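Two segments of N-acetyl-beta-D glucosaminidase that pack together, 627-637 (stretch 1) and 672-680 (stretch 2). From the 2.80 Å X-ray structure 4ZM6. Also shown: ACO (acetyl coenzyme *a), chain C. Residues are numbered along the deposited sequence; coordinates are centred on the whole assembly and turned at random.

Stretch 1 627-637: VGTLLHDAALE
Stretch 2, residues 672-680: AFFSKKGWR

Residues 627-637 form one continuous helix; stretch 2 enters as a helix, Gly678 is the first residue to leave helical phi/psi, and the chain runs on through Trp679 to Arg680. The helix axes cross at -56° and stay 12.2 Å apart at closest approach, and side chains bridge the space between them; 308 Å² is buried between the stretches, both sides summed. The register pairs Gly628 with Phe673, Thr629 with Lys677 and His632 with Phe674, at CA-CA distances of 9.3, 9.1 and 9.4 Å.

His632 is the hub. Its CB points toward stretch 2, and the t rotamer (chi1 175°, chi2 -77°) carries the imidazole across the gap. Trp679 NE1 donates to His632 NE2 (3.2 Å, 164°), an in-plane approach to the imidazole nitrogen that leaves the rings rim to rim at 83°. His632 ND1 makes a weak bond to Asp633 OD1 (3.4 Å). Lys677 CG lies over one imidazole face, while Phe674 CE1 meets the edge at His632 CD2 (4.0 Å).

Lys677 (chi1 and chi2 m, then t, t) bends near its base and then extends, bringing NZ to Thr629 OG1 (2.7 Å) as donor. Thr629, in the m rotamer, donates its own hydroxyl hydrogen bond to the cofactor, Thr629 OG1 to ACO O2A at 2.5 Å. Beside it, Gly628 N donates to ACO O4A (2.8 Å); a CB on Gly628 would clash with ACO O6A. Phe673 (t, chi2 -88°), its CA-to-CB bond pointing toward stretch 1, places CZ 4.1 Å from Gly628 C, with one face covered by ACO CCP.

Gly678, at phi 125°, forms a Schellman motif: Trp679 N bonds Phe674 O (3.1 Å) and Gly678 N bonds Ser675 O (2.9 Å). Trp679 then adopts m (chi2 89°); its CB points sideways, but the indole reaches His632 and Leu636, with CZ2 4.2 Å from Leu636 CD2 (m, t) in an apolar contact.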

# COMPACT_ATOMS: atom_id res chain seq x y z
N VAL A 627 23.58 -4.44 1.64
CA VAL A 627 22.64 -4.35 0.52
C VAL A 627 21.99 -5.70 0.25
O VAL A 627 20.78 -5.79 0.06
CB VAL A 627 23.32 -3.86 -0.78
CG1 VAL A 627 22.35 -3.91 -1.95
CG2 VAL A 627 23.86 -2.45 -0.58
N GLY A 628 22.80 -6.76 0.24
CA GLY A 628 22.29 -8.12 0.07
C GLY A 628 21.20 -8.41 1.09
O GLY A 628 20.17 -8.99 0.76
N THR A 629 21.43 -7.96 2.32
CA THR A 629 20.51 -8.19 3.42
C THR A 629 19.22 -7.40 3.25
O THR A 629 18.14 -7.93 3.51
CB THR A 629 21.20 -7.87 4.76
OG1 THR A 629 22.22 -8.85 5.00
CG2 THR A 629 20.21 -7.89 5.92
N LEU A 630 19.33 -6.15 2.82
CA LEU A 630 18.14 -5.36 2.49
C LEU A 630 17.22 -6.09 1.53
O LEU A 630 16.03 -6.28 1.82
CB LEU A 630 18.53 -4.02 1.85
CG LEU A 630 18.42 -2.82 2.77
CD1 LEU A 630 19.43 -2.88 3.91
CD2 LEU A 630 18.61 -1.55 1.95
N LEU A 631 17.79 -6.49 0.39
CA LEU A 631 17.04 -7.14 -0.69
C LEU A 631 16.48 -8.48 -0.24
O LEU A 631 15.34 -8.81 -0.52
CB LEU A 631 17.94 -7.34 -1.92
CG LEU A 631 18.39 -6.06 -2.62
CD1 LEU A 631 19.47 -6.34 -3.65
CD2 LEU A 631 17.20 -5.35 -3.26
N HIS A 632 17.32 -9.23 0.46
CA HIS A 632 16.95 -10.54 0.98
C HIS A 632 15.73 -10.46 1.90
O HIS A 632 14.81 -11.28 1.81
CB HIS A 632 18.15 -11.12 1.72
CG HIS A 632 17.88 -12.42 2.41
ND1 HIS A 632 17.18 -12.50 3.59
CD2 HIS A 632 18.22 -13.68 2.09
CE1 HIS A 632 17.10 -13.76 3.97
NE2 HIS A 632 17.73 -14.50 3.07
N ASP A 633 15.72 -9.46 2.77
CA ASP A 633 14.61 -9.24 3.68
C ASP A 633 13.34 -8.82 2.95
O ASP A 633 12.24 -9.28 3.27
CB ASP A 633 15.00 -8.20 4.74
CG ASP A 633 15.98 -8.75 5.76
OD1 ASP A 633 16.78 -9.64 5.41
OD2 ASP A 633 15.94 -8.30 6.92
N ALA A 634 13.48 -7.94 1.96
CA ALA A 634 12.35 -7.55 1.10
C ALA A 634 11.72 -8.78 0.46
O ALA A 634 10.50 -8.88 0.36
CB ALA A 634 12.81 -6.57 0.03
N ALA A 635 12.56 -9.73 0.06
CA ALA A 635 12.08 -10.98 -0.52
C ALA A 635 11.28 -11.81 0.48
O ALA A 635 10.17 -12.25 0.16
CB ALA A 635 13.24 -11.79 -1.08
N LEU A 636 11.82 -12.03 1.68
CA LEU A 636 11.13 -12.87 2.67
C LEU A 636 9.93 -12.17 3.27
O LEU A 636 8.95 -12.82 3.63
CB LEU A 636 12.07 -13.32 3.79
CG LEU A 636 13.40 -13.98 3.41
CD1 LEU A 636 13.82 -14.93 4.52
CD2 LEU A 636 13.34 -14.71 2.07
N GLU A 637 9.99 -10.85 3.37
CA GLU A 637 8.85 -10.06 3.86
C GLU A 637 7.67 -10.20 2.90
O GLU A 637 6.54 -10.34 3.35
CB GLU A 637 9.23 -8.59 4.04
CG GLU A 637 10.05 -8.31 5.29
CD GLU A 637 10.95 -7.10 5.16
OE1 GLU A 637 10.60 -6.15 4.42
OE2 GLU A 637 12.02 -7.10 5.82
N ALA A 672 27.26 -19.71 2.40
CA ALA A 672 27.42 -19.37 3.81
C ALA A 672 26.53 -18.19 4.18
O ALA A 672 25.91 -18.18 5.25
CB ALA A 672 28.87 -19.06 4.12
N PHE A 673 26.45 -17.20 3.30
CA PHE A 673 25.57 -16.06 3.51
C PHE A 673 24.15 -16.53 3.82
O PHE A 673 23.54 -16.09 4.80
CB PHE A 673 25.57 -15.14 2.28
CG PHE A 673 24.55 -14.04 2.33
CD1 PHE A 673 23.27 -14.26 1.85
CD2 PHE A 673 24.86 -12.80 2.86
CE1 PHE A 673 22.32 -13.25 1.90
CE2 PHE A 673 23.92 -11.79 2.92
CZ PHE A 673 22.65 -12.02 2.44
N PHE A 674 23.65 -17.44 2.99
CA PHE A 674 22.27 -17.93 3.11
C PHE A 674 22.03 -18.82 4.33
O PHE A 674 21.02 -18.66 5.01
CB PHE A 674 21.82 -18.65 1.83
CG PHE A 674 21.59 -17.73 0.65
CD1 PHE A 674 20.68 -16.69 0.73
CD2 PHE A 674 22.28 -17.91 -0.53
CE1 PHE A 674 20.47 -15.84 -0.34
CE2 PHE A 674 22.07 -17.07 -1.61
CZ PHE A 674 21.17 -16.03 -1.51
N SER A 675 22.94 -19.75 4.63
CA SER A 675 22.77 -20.61 5.81
C SER A 675 22.80 -19.78 7.09
O SER A 675 22.00 -20.00 8.00
CB SER A 675 23.80 -21.72 5.87
OG SER A 675 25.06 -21.27 5.42
N LYS A 676 23.70 -18.80 7.13
CA LYS A 676 23.82 -17.89 8.27
C LYS A 676 22.55 -17.09 8.57
O LYS A 676 22.34 -16.68 9.72
CB LYS A 676 24.99 -16.94 8.05
CG LYS A 676 25.50 -16.26 9.31
CD LYS A 676 27.01 -16.16 9.27
CE LYS A 676 27.57 -15.61 10.57
NZ LYS A 676 27.05 -14.24 10.86
N LYS A 677 21.73 -16.84 7.55
CA LYS A 677 20.43 -16.17 7.71
C LYS A 677 19.34 -17.14 8.15
O LYS A 677 18.26 -16.71 8.55
CB LYS A 677 19.98 -15.52 6.40
CG LYS A 677 20.92 -14.45 5.86
CD LYS A 677 20.63 -13.08 6.45
CE LYS A 677 21.54 -12.03 5.84
NZ LYS A 677 21.76 -10.88 6.75
N GLY A 678 19.60 -18.44 8.05
CA GLY A 678 18.66 -19.46 8.52
C GLY A 678 18.23 -20.50 7.50
O GLY A 678 17.50 -21.42 7.84
N TRP A 679 18.68 -20.36 6.25
CA TRP A 679 18.35 -21.32 5.20
C TRP A 679 18.98 -22.67 5.52
O TRP A 679 20.15 -22.73 5.88
CB TRP A 679 18.86 -20.85 3.83
CG TRP A 679 18.08 -19.70 3.24
CD1 TRP A 679 18.32 -18.37 3.43
CD2 TRP A 679 16.96 -19.79 2.36
NE1 TRP A 679 17.41 -17.63 2.73
CE2 TRP A 679 16.56 -18.47 2.06
CE3 TRP A 679 16.24 -20.85 1.81
CZ2 TRP A 679 15.49 -18.18 1.22
CZ3 TRP A 679 15.18 -20.56 0.97
CH2 TRP A 679 14.81 -19.24 0.69
N ARG A 680 18.20 -23.74 5.38
CA ARG A 680 18.68 -25.10 5.59
C ARG A 680 19.26 -25.70 4.29
O ARG A 680 18.52 -26.24 3.47
CB ARG A 680 17.55 -25.98 6.16
N1A ACO C . 30.23 -3.31 8.28
C2A ACO C . 30.93 -4.46 8.48
N3A ACO C . 30.53 -5.65 8.00
C4A ACO C . 29.40 -5.78 7.25
C5A ACO C . 28.60 -4.57 6.99
C6A ACO C . 29.09 -3.29 7.56
N6A ACO C . 28.39 -2.14 7.35
N7A ACO C . 27.55 -4.95 6.25
C8A ACO C . 27.66 -6.29 6.05
N9A ACO C . 28.76 -6.79 6.65
C1B ACO C . 29.18 -8.21 6.62
C2B ACO C . 28.69 -8.99 7.84
O2B ACO C . 29.75 -9.78 8.39
C3B ACO C . 27.53 -9.84 7.35
O3B ACO C . 27.44 -11.14 7.98
P3B ACO C . 28.39 -12.43 7.72
O7A ACO C . 27.78 -13.13 6.53
O8A ACO C . 29.78 -11.88 7.52
O9A ACO C . 28.23 -13.20 9.00
C4B ACO C . 27.71 -9.90 5.84
O4B ACO C . 28.62 -8.85 5.47
C5B ACO C . 26.37 -9.73 5.12
O5B ACO C . 26.64 -9.17 3.84
P1A ACO C . 25.66 -8.11 3.15
O1A ACO C . 26.46 -6.85 2.92
O2A ACO C . 24.33 -8.04 3.85
O3A ACO C . 25.47 -8.94 1.79
P2A ACO C . 26.14 -8.45 0.42
O4A ACO C . 25.63 -7.05 0.13
O5A ACO C . 27.62 -8.68 0.48
O6A ACO C . 25.49 -9.50 -0.59
CBP ACO C . 25.65 -11.66 -1.69
CCP ACO C . 25.64 -10.90 -0.37
CDP ACO C . 24.32 -11.47 -2.40
CEP ACO C . 25.84 -13.14 -1.39
CAP ACO C . 26.81 -11.10 -2.52
OAP ACO C . 28.04 -11.61 -2.03
C9P ACO C . 26.69 -11.39 -3.99
O9P ACO C . 26.19 -10.54 -4.72
N8P ACO C . 27.15 -12.54 -4.45
C7P ACO C . 27.11 -12.84 -5.87
C6P ACO C . 27.36 -14.30 -6.18
C5P ACO C . 26.27 -15.26 -5.75
O5P ACO C . 26.63 -16.41 -5.53
N4P ACO C . 24.98 -14.90 -5.67
C3P ACO C . 23.92 -15.85 -5.33
C2P ACO C . 23.29 -16.51 -6.56
S1P ACO C . 22.42 -18.01 -6.18
C ACO C . 20.86 -17.53 -5.85
O ACO C . 20.58 -16.35 -5.81
CH3 ACO C . 19.85 -18.60 -5.59